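Side-chain contacts in CCMAN5 (Cellulosimicrobium cellulans, PDB 2XSG), which hydrolyses alpha-mannosides as a calcium-binding family 92 glycosidase, probably the one used for mannose-6-phosphate modification of yeast-made lysosomal enzymes: residues D105-G109 against P110-S114; G392-G396 against F397-V401; P604-T607 against Q608-A611; Y738-V742 against G743-L747. All blocks are in the same frame, centred on the assembly; numbering follows the deposited sequence.

Contact 1 (D105-G109 against P110-S114)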
loop_
_atom_site.group_PDB
_atom_site.type_symbol
_atom_site.label_atom_id
_atom_site.label_comp_id
_atom_site.label_asym_id
_atom_site.label_seq_id
_atom_site.Cartn_x
_atom_site.Cartn_y
_atom_site.Cartn_z
ATOM N N ASP A 105 4.901 0.624 -28.221
ATOM C CA ASP A 105 3.830 1.566 -28.521
ATOM C C ASP A 105 2.956 1.746 -27.274
ATOM O O ASP A 105 1.763 1.472 -27.285
ATOM C CB ASP A 105 3.007 1.069 -29.722
ATOM C CG ASP A 105 2.120 2.153 -30.319
ATOM O OD1 ASP A 105 2.427 3.337 -30.114
ATOM O OD2 ASP A 105 1.132 1.835 -31.027
ATOM N N GLU A 106 3.580 2.217 -26.200
ATOM C CA GLU A 106 2.953 2.331 -24.889
ATOM C C GLU A 106 3.770 3.354 -24.123
ATOM O O GLU A 106 5.004 3.322 -24.176
ATOM C CB GLU A 106 2.995 0.981 -24.156
ATOM C CG GLU A 106 2.268 0.933 -22.820
ATOM C CD GLU A 106 2.574 -0.336 -22.028
ATOM O OE1 GLU A 106 3.764 -0.718 -21.961
ATOM O OE2 GLU A 106 1.627 -0.949 -21.458
ATOM N N ASP A 107 3.073 4.232 -23.400
ATOM C CA ASP A 107 3.671 5.350 -22.663
ATOM C C ASP A 107 2.782 5.710 -21.452
ATOM O O ASP A 107 1.574 5.842 -21.587
ATOM C CB ASP A 107 3.786 6.551 -23.614
ATOM C CG ASP A 107 4.491 7.738 -22.996
ATOM O OD1 ASP A 107 5.449 7.544 -22.206
ATOM O OD2 ASP A 107 4.101 8.886 -23.334
ATOM N N ALA A 108 3.384 5.855 -20.274
ATOM C CA ALA A 108 2.633 6.194 -19.090
ATOM C C ALA A 108 3.509 6.899 -18.066
ATOM O O ALA A 108 4.733 6.833 -18.118
ATOM C CB ALA A 108 1.948 4.919 -18.463
ATOM N N GLY A 109 2.848 7.583 -17.144
ATOM C CA GLY A 109 3.501 8.311 -16.065
ATOM C C GLY A 109 2.411 8.936 -15.217
ATOM O O GLY A 109 1.218 8.733 -15.506
ATOM N N PRO A 110 2.800 9.701 -14.176
ATOM C CA PRO A 110 1.825 10.183 -13.196
ATOM C C PRO A 110 0.611 10.914 -13.789
ATOM O O PRO A 110 0.741 12.012 -14.310
ATOM C CB PRO A 110 2.677 11.096 -12.290
ATOM C CG PRO A 110 3.993 10.423 -12.272
ATOM C CD PRO A 110 4.181 9.972 -13.727
ATOM N N GLY A 111 -0.552 10.267 -13.711
ATOM C CA GLY A 111 -1.811 10.839 -14.180
ATOM C C GLY A 111 -2.305 10.359 -15.533
ATOM O O GLY A 111 -3.408 10.730 -15.960
ATOM N N PHE A 112 -1.503 9.554 -16.224
ATOM C CA PHE A 112 -1.829 9.178 -17.606
ATOM C C PHE A 112 -1.355 7.797 -17.999
ATOM O O PHE A 112 -0.390 7.292 -17.456
ATOM C CB PHE A 112 -1.349 10.251 -18.614
ATOM C CG PHE A 112 0.114 10.158 -18.997
ATOM C CD1 PHE A 112 1.100 10.671 -18.160
ATOM C CD2 PHE A 112 0.492 9.608 -20.213
ATOM C CE1 PHE A 112 2.449 10.615 -18.506
ATOM C CE2 PHE A 112 1.841 9.533 -20.582
ATOM C CZ PHE A 112 2.829 10.034 -19.711
ATOM N N TYR A 113 -2.046 7.196 -18.963
ATOM C CA TYR A 113 -1.541 6.001 -19.632
ATOM C C TYR A 113 -1.974 5.994 -21.111
ATOM O O TYR A 113 -3.105 6.361 -21.432
ATOM C CB TYR A 113 -2.018 4.742 -18.901
ATOM C CG TYR A 113 -1.716 3.457 -19.634
ATOM C CD1 TYR A 113 -2.556 3.011 -20.664
ATOM C CD2 TYR A 113 -0.623 2.682 -19.294
ATOM C CE1 TYR A 113 -2.303 1.839 -21.338
ATOM C CE2 TYR A 113 -0.355 1.496 -19.963
ATOM C CZ TYR A 113 -1.203 1.082 -20.986
ATOM O OH TYR A 113 -0.942 -0.075 -21.676
ATOM N N SER A 114 -1.069 5.600 -22.006
ATOM C CA SER A 114 -1.387 5.572 -23.440
ATOM C C SER A 114 -0.807 4.313 -24.094
ATOM O O SER A 114 0.274 3.837 -23.698
ATOM C CB SER A 114 -0.900 6.854 -24.143
ATOM O OG SER A 114 -1.183 8.034 -23.374
#
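Asp107 and Ser114 exchange two backbone hydrogen bonds in a tight antiparallel hairpin, whose strand segments 106-109 and 112-114 approach to 4.7 Å between axes with their directions 177° apart. Gly109 and Phe112 form the next hydrogen-bonded pair, Gly109 N giving to Phe112 O at 3.3 Å and Phe112 N to Gly109 O at 2.9 Å; Ala108 and Tyr113 lie between as a non-hydrogen-bonded pair. Pro110 and Gly111 fill the corners of a type II turn, Gly111 at the positive phi that suits glycine there.

Phe112 reaches back over the partner strand. Its CG sits between the backbone N and the carbonyl carbon (chi1 82°), which lays one ring face over Ala108 C and Gly109 N. A CH-pi contact puts Ala108 CA 4.1 Å from the ring centroid. Asp107 OD2 comes to the ring edge in plane, 3.6 Å from Phe112 CE2. A CB on Gly109 would press tightly on Phe112 CE1. Replacing Phe112 with serine would probably leave the Ala108-Gly109 peptide without its aromatic cover.

On the other face of the hairpin, Ala108 CB packs 3.5 Å from Tyr113 CD2. Tyr113 OH donates to the anti lone pair of Glu106 OE2 at 2.7 Å, with carboxylate and ring planes 79° apart. Tyr52 bonds the same oxygen and His103 the other, fixing the carboxylate's rotation.

In the N-terminal domain's antiparallel sheet, strand 112-121 runs between 106-109 and 133-140, where Tyr113 touches Val138; helix 275-290 meets Phe112 through Arg279 and Arg283, and Pro110 through Trp286.

Contact 2 (G392-G396 against F397-V401)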
loop_
_atom_site.group_PDB
_atom_site.type_symbol
_atom_site.label_atom_id
_atom_site.label_comp_id
_atom_site.label_asym_id
_atom_site.label_seq_id
_atom_site.Cartn_x
_atom_site.Cartn_y
_atom_site.Cartn_z
ATOM N N GLY A 392 -21.233 -5.392 15.669
ATOM C CA GLY A 392 -20.588 -6.194 14.634
ATOM C C GLY A 392 -19.247 -5.619 14.190
ATOM O O GLY A 392 -18.989 -4.409 14.350
ATOM N N GLY A 393 -18.391 -6.487 13.644
ATOM C CA GLY A 393 -17.075 -6.079 13.155
ATOM C C GLY A 393 -17.194 -5.369 11.817
ATOM O O GLY A 393 -18.226 -5.446 11.152
ATOM N N LEU A 394 -16.137 -4.679 11.411
ATOM C CA LEU A 394 -16.177 -3.944 10.157
ATOM C C LEU A 394 -16.484 -4.844 8.956
ATOM O O LEU A 394 -17.100 -4.407 8.000
ATOM C CB LEU A 394 -14.874 -3.172 9.963
ATOM C CG LEU A 394 -14.756 -1.913 10.821
ATOM C CD1 LEU A 394 -13.363 -1.337 10.714
ATOM C CD2 LEU A 394 -15.807 -0.886 10.393
ATOM N N GLY A 395 -16.075 -6.109 9.026
ATOM C CA GLY A 395 -16.353 -7.088 7.968
ATOM C C GLY A 395 -17.820 -7.335 7.648
ATOM O O GLY A 395 -18.147 -7.836 6.573
ATOM N N GLY A 396 -18.714 -6.956 8.559
ATOM C CA GLY A 396 -20.148 -7.184 8.349
ATOM C C GLY A 396 -20.895 -6.079 7.616
ATOM O O GLY A 396 -22.084 -6.221 7.328
ATOM N N PHE A 397 -20.212 -4.986 7.307
ATOM C CA PHE A 397 -20.840 -3.868 6.624
ATOM C C PHE A 397 -20.407 -3.813 5.167
ATOM O O PHE A 397 -19.373 -4.364 4.785
ATOM C CB PHE A 397 -20.459 -2.532 7.282
ATOM C CG PHE A 397 -20.718 -2.478 8.759
ATOM C CD1 PHE A 397 -22.022 -2.432 9.248
ATOM C CD2 PHE A 397 -19.653 -2.474 9.661
ATOM C CE1 PHE A 397 -22.274 -2.393 10.626
ATOM C CE2 PHE A 397 -19.886 -2.434 11.044
ATOM C CZ PHE A 397 -21.203 -2.386 11.528
ATOM N N VAL A 398 -21.204 -3.119 4.364
ATOM C CA VAL A 398 -20.827 -2.785 2.997
ATOM C C VAL A 398 -19.970 -1.511 3.044
ATOM O O VAL A 398 -20.400 -0.495 3.581
ATOM C CB VAL A 398 -22.073 -2.581 2.102
ATOM C CG1 VAL A 398 -21.652 -2.104 0.718
ATOM C CG2 VAL A 398 -22.870 -3.896 1.995
ATOM N N HIS A 399 -18.751 -1.574 2.513
ATOM C CA HIS A 399 -17.840 -0.421 2.572
ATOM C C HIS A 399 -17.942 0.599 1.404
ATOM O O HIS A 399 -18.541 0.305 0.371
ATOM C CB HIS A 399 -16.420 -0.912 2.811
ATOM C CG HIS A 399 -16.182 -1.294 4.235
ATOM N ND1 HIS A 399 -16.736 -2.423 4.806
ATOM C CD2 HIS A 399 -15.510 -0.662 5.222
ATOM C CE1 HIS A 399 -16.390 -2.477 6.080
ATOM N NE2 HIS A 399 -15.658 -1.417 6.359
ATOM N N SER A 400 -17.400 1.807 1.599
ATOM C CA SER A 400 -17.608 2.918 0.648
ATOM C C SER A 400 -16.697 2.854 -0.574
ATOM O O SER A 400 -16.964 3.510 -1.582
ATOM C CB SER A 400 -17.492 4.292 1.352
ATOM O OG SER A 400 -16.150 4.637 1.652
ATOM N N VAL A 401 -15.627 2.062 -0.463
ATOM C CA VAL A 401 -14.613 1.856 -1.517
ATOM C C VAL A 401 -14.081 0.427 -1.337
ATOM O O VAL A 401 -14.246 -0.141 -0.250
ATOM C CB VAL A 401 -13.425 2.833 -1.377
ATOM C CG1 VAL A 401 -13.862 4.292 -1.564
ATOM C CG2 VAL A 401 -12.717 2.646 -0.028
HETATM O O HOH W 1 -19.366 -6.802 3.500
#
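Phe397 and Leu394 are joined first through the backbone: Phe397 N donates to Leu394 O at 3.2 Å, although the position of that oxygen is somewhat uncertain. One residue earlier, Gly396 N bonds Gly393 O at 3.0 Å. Both bonds span three residues, the spacing of the short 3-10 turn 394-396.

Around Phe397 O the polar contacts involve a side chain and a water. His399 ND1 donates to this oxygen at 3.3 Å, approaching well above the carbonyl plane (66° out of it) and missing the lone pairs. A water donates to Phe397 O at 2.8 Å and makes a second, weak bond to Gly395 O, so it links the turn to the chain that leaves it.

The remaining contacts are van der Waals, most of them at the ring of Phe397. Its CG is set beside the backbone N (chi1 -53°), which swings the ring back against the carbonyls of Gly392 and Gly393: CE2 comes within 3.4 Å of Gly393 O, obliquely. The apolar pair is Phe397 CD2 and Leu394 CD2, 4.2 Å apart. Leu394 also crosses His399 at about a right angle, its CB and CD2 both near NE2. With an alanine at Phe397, the carbonyls of Gly392 and Gly393 would probably lose the ring that packs on them, and Leu394 CD2 its apolar neighbour.

This loop connects helix 368-387 to helix 409-418. Leu394 fits against Leu381, Phe382 and Ala385 of the first helix, and Phe397 also meets Ala385. Further on, His399 stacks with Trp406 and bonds through its backbone to Ala199 and Thr201, which brings this loop of the catalytic domain against strand 198-208 of the N-terminal sheet.

Contact 3 (P604-T607 against Q608-A611)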
loop_
_atom_site.group_PDB
_atom_site.type_symbol
_atom_site.label_atom_id
_atom_site.label_comp_id
_atom_site.label_asym_id
_atom_site.label_seq_id
_atom_site.Cartn_x
_atom_site.Cartn_y
_atom_site.Cartn_z
ATOM N N PRO A 604 25.148 0.094 15.683
ATOM C CA PRO A 604 24.435 0.868 14.665
ATOM C C PRO A 604 25.069 0.733 13.269
ATOM O O PRO A 604 24.353 0.813 12.263
ATOM C CB PRO A 604 24.534 2.317 15.164
ATOM C CG PRO A 604 25.093 2.253 16.538
ATOM C CD PRO A 604 25.765 0.953 16.715
ATOM N N SER A 605 26.383 0.494 13.198
ATOM C CA SER A 605 27.032 0.303 11.884
ATOM C C SER A 605 26.376 -0.830 11.076
ATOM O O SER A 605 26.263 -0.733 9.859
ATOM C CB SER A 605 28.563 0.132 12.009
ATOM O OG SER A 605 28.951 -1.115 12.569
ATOM N N LEU A 606 25.910 -1.879 11.761
ATOM C CA LEU A 606 25.289 -3.019 11.086
ATOM C C LEU A 606 23.909 -2.675 10.532
ATOM O O LEU A 606 23.514 -3.181 9.487
ATOM C CB LEU A 606 25.218 -4.253 12.002
ATOM C CG LEU A 606 26.547 -4.932 12.410
ATOM C CD1 LEU A 606 26.253 -6.067 13.359
ATOM C CD2 LEU A 606 27.354 -5.439 11.194
ATOM N N THR A 607 23.188 -1.810 11.234
ATOM C CA THR A 607 21.917 -1.271 10.751
ATOM C C THR A 607 22.166 -0.489 9.458
ATOM O O THR A 607 21.498 -0.711 8.442
ATOM C CB THR A 607 21.215 -0.427 11.848
ATOM O OG1 THR A 607 20.530 -1.307 12.751
ATOM C CG2 THR A 607 20.184 0.565 11.253
ATOM N N GLN A 608 23.179 0.370 9.481
ATOM C CA GLN A 608 23.557 1.141 8.299
ATOM C C GLN A 608 23.886 0.243 7.120
ATOM O O GLN A 608 23.397 0.470 6.011
ATOM C CB GLN A 608 24.742 2.051 8.619
ATOM C CG GLN A 608 24.387 3.119 9.635
ATOM C CD GLN A 608 25.552 3.483 10.537
ATOM O OE1 GLN A 608 26.708 3.520 10.105
ATOM N NE2 GLN A 608 25.249 3.758 11.794
ATOM N N LYS A 609 24.702 -0.780 7.363
ATOM C CA LYS A 609 25.054 -1.740 6.316
ATOM C C LYS A 609 23.819 -2.393 5.718
ATOM O O LYS A 609 23.635 -2.395 4.491
ATOM C CB LYS A 609 25.996 -2.829 6.849
ATOM C CG LYS A 609 26.506 -3.795 5.754
ATOM C CD LYS A 609 27.326 -4.994 6.297
ATOM C CE LYS A 609 26.446 -5.906 7.160
ATOM N NZ LYS A 609 27.128 -7.164 7.551
ATOM N N TRP A 610 22.980 -2.950 6.584
ATOM C CA TRP A 610 21.812 -3.705 6.139
ATOM C C TRP A 610 20.754 -2.858 5.469
ATOM O O TRP A 610 20.138 -3.306 4.493
ATOM C CB TRP A 610 21.218 -4.529 7.292
ATOM C CG TRP A 610 22.056 -5.748 7.523
ATOM C CD1 TRP A 610 22.860 -6.014 8.606
ATOM C CD2 TRP A 610 22.233 -6.839 6.608
ATOM N NE1 TRP A 610 23.498 -7.223 8.423
ATOM C CE2 TRP A 610 23.127 -7.748 7.210
ATOM C CE3 TRP A 610 21.689 -7.152 5.347
ATOM C CZ2 TRP A 610 23.502 -8.941 6.593
ATOM C CZ3 TRP A 610 22.067 -8.336 4.731
ATOM C CH2 TRP A 610 22.963 -9.217 5.357
ATOM N N ALA A 611 20.552 -1.640 5.980
ATOM C CA ALA A 611 19.643 -0.681 5.340
ATOM C C ALA A 611 20.097 -0.357 3.917
ATOM O O ALA A 611 19.314 -0.473 2.969
ATOM C CB ALA A 611 19.504 0.587 6.166
#
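Trp610 meets Leu606 through the CD1 corner of its indole, which lies 3.0 Å from Leu606 O and approaches it obliquely. One face of the ring carries Lys609 CE, 3.4 Å above the plane and offset toward the rim; the rings of Phe598, nearly parallel to it, and of Phe571, more steeply inclined, also meet the indole. The other flat group, the amide of Gln608, folds back over the preceding turn because the chain bends at chi2 (147°). Its NE2 comes 3.1 Å from Pro604 O, but at too poor an angle for a hydrogen bond, while OE1 accepts from Val721 N.

These residues belong to the early turns of helix 604-616 in the catalytic domain, and the spacing is that of a regular alpha-helix: the amides of Gln608, Lys609, Trp610 and Ala611 each donate to the carbonyl four residues back, in the last case at 2.8 Å between Ala611 N and Thr607 O.

Leu606 and Lys609 lie side by side and point the same way. A bend at chi3 of the lysine (65°) helps bring NZ to 4.0 Å from Leu606 CD2. That ammonium forms a salt bridge with Glu573 OE2, the same oxygen that accepts from Trp610 NE1, so one carboxylate fixes two successive side chains of the helix. Thr607 OG1 bonds Pro595 O, and Ala611 CB rests 3.3 Å from Thr607 O.

Contact 4 (Y738-V742 against G743-L747)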
loop_
_atom_site.group_PDB
_atom_site.type_symbol
_atom_site.label_atom_id
_atom_site.label_comp_id
_atom_site.label_asym_id
_atom_site.label_seq_id
_atom_site.Cartn_x
_atom_site.Cartn_y
_atom_site.Cartn_z
ATOM N N TYR A 738 9.921 12.701 16.079
ATOM C CA TYR A 738 9.070 13.285 15.039
ATOM C C TYR A 738 9.063 14.820 15.083
ATOM O O TYR A 738 9.145 15.485 14.035
ATOM C CB TYR A 738 7.653 12.747 15.179
ATOM C CG TYR A 738 6.657 13.304 14.184
ATOM C CD1 TYR A 738 6.622 12.839 12.873
ATOM C CD2 TYR A 738 5.729 14.287 14.569
ATOM C CE1 TYR A 738 5.694 13.348 11.962
ATOM C CE2 TYR A 738 4.803 14.807 13.669
ATOM C CZ TYR A 738 4.783 14.327 12.369
ATOM O OH TYR A 738 3.880 14.826 11.470
ATOM N N ALA A 739 8.990 15.379 16.293
ATOM C CA ALA A 739 8.960 16.834 16.457
ATOM C C ALA A 739 10.199 17.494 15.834
ATOM O O ALA A 739 10.119 18.576 15.236
ATOM C CB ALA A 739 8.793 17.234 17.975
ATOM N N THR A 740 11.338 16.830 15.960
ATOM C CA THR A 740 12.599 17.368 15.458
ATOM C C THR A 740 12.553 17.456 13.941
ATOM O O THR A 740 12.942 18.469 13.351
ATOM C CB THR A 740 13.786 16.523 15.936
ATOM O OG1 THR A 740 13.794 16.525 17.363
ATOM C CG2 THR A 740 15.101 17.084 15.433
ATOM N N VAL A 741 12.024 16.407 13.326
ATOM C CA VAL A 741 11.894 16.335 11.886
ATOM C C VAL A 741 10.970 17.423 11.335
ATOM O O VAL A 741 11.414 18.269 10.544
ATOM C CB VAL A 741 11.443 14.926 11.405
ATOM C CG1 VAL A 741 11.264 14.928 9.880
ATOM C CG2 VAL A 741 12.469 13.875 11.786
ATOM N N VAL A 742 9.692 17.394 11.722
ATOM C CA VAL A 742 8.721 18.349 11.158
ATOM C C VAL A 742 8.979 19.786 11.623
ATOM O O VAL A 742 8.484 20.734 11.010
ATOM C CB VAL A 742 7.237 17.944 11.390
ATOM C CG1 VAL A 742 6.951 16.630 10.723
ATOM C CG2 VAL A 742 6.901 17.894 12.866
ATOM N N GLY A 743 9.752 19.928 12.703
ATOM C CA GLY A 743 10.261 21.218 13.170
ATOM C C GLY A 743 11.264 21.882 12.228
ATOM O O GLY A 743 11.578 23.070 12.386
ATOM N N GLY A 744 11.752 21.137 11.237
ATOM C CA GLY A 744 12.603 21.716 10.192
ATOM C C GLY A 744 14.073 21.684 10.556
ATOM O O GLY A 744 14.824 22.598 10.224
ATOM N N ALA A 745 14.488 20.624 11.238
ATOM C CA ALA A 745 15.873 20.487 11.678
ATOM C C ALA A 745 16.865 20.228 10.524
ATOM O O ALA A 745 16.472 19.797 9.432
ATOM C CB ALA A 745 15.980 19.387 12.724
ATOM N N ASP A 746 18.144 20.515 10.780
ATOM C CA ASP A 746 19.232 20.162 9.880
ATOM C C ASP A 746 19.992 18.995 10.481
ATOM O O ASP A 746 20.768 19.175 11.429
ATOM C CB ASP A 746 20.212 21.331 9.685
ATOM C CG ASP A 746 19.605 22.480 8.916
ATOM O OD1 ASP A 746 19.453 23.554 9.510
ATOM O OD2 ASP A 746 19.282 22.312 7.727
ATOM N N LEU A 747 19.764 17.805 9.942
ATOM C CA LEU A 747 20.481 16.610 10.391
ATOM C C LEU A 747 21.562 16.307 9.357
ATOM O O LEU A 747 21.263 15.976 8.212
ATOM C CB LEU A 747 19.514 15.438 10.555
ATOM C CG LEU A 747 20.013 14.054 11.008
ATOM C CD1 LEU A 747 20.525 14.098 12.438
ATOM C CD2 LEU A 747 18.891 13.039 10.891
#
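Thr740 and Ala745 meet across a Schellman motif that ends the short helix 738-742 and turns the chain into strand 746-752. The motif takes two bonds back into the last turn. Gly744 N donates to Val741 O at 3.0 Å, from above the carbonyl plane (51° out of it), and Ala745 N reaches Thr740 O in a weak bond of 3.4 Å. Gly744 makes the reversal at positive phi (89°), where a CB would be jammed against the carbonyl oxygen of Gly743.

The tight part is where the methyl of Ala745 lands. Its CB lies 3.2 Å from Thr740 O and 3.7 Å from Thr740 CG2, which stands anti to its own backbone N and therefore beside the carbonyl that Ala745 approaches. Leu726 of strand 720-726 touches both residues and extends this small apolar patch into the sheet, where the backbone of Ala745 pairs with Thr708.

The opposite character belongs to Ala739 and Gly743, both exposed to solvent and joined by backbone alone. Gly743 N gives a bent bond to Ala739 O at 2.9 Å. A CB on Gly743 would strike that same oxygen, so the close return of the chain relies on the missing side chain. Val742, which leans on Pro368 of helix 368-387, places its CG2 between its backbone N and carbonyl carbon, 3.5 Å from Gly743 N.

From the N terminus the four contacts follow in series; none nests in or crosses another. Contact 1 closes the hairpin 106-114 of the N-terminal domain, and contact 2 folds a turn in the loop between helices 368-387 and 409-418. Contact 3 lies within helix 604-616, whereas contact 4 closes the passage from helix 738-742 into strand 746-752. Although no two touch, they share neighbours: contact 2 meets strand 198-208, in the same sheet as contact 1; contacts 2 and 4 meet helix 368-387 at Ala385 and Pro368, near its two ends; contacts 3 and 4, about 11 Å apart at their nearest atoms, both pack on strand 720-726.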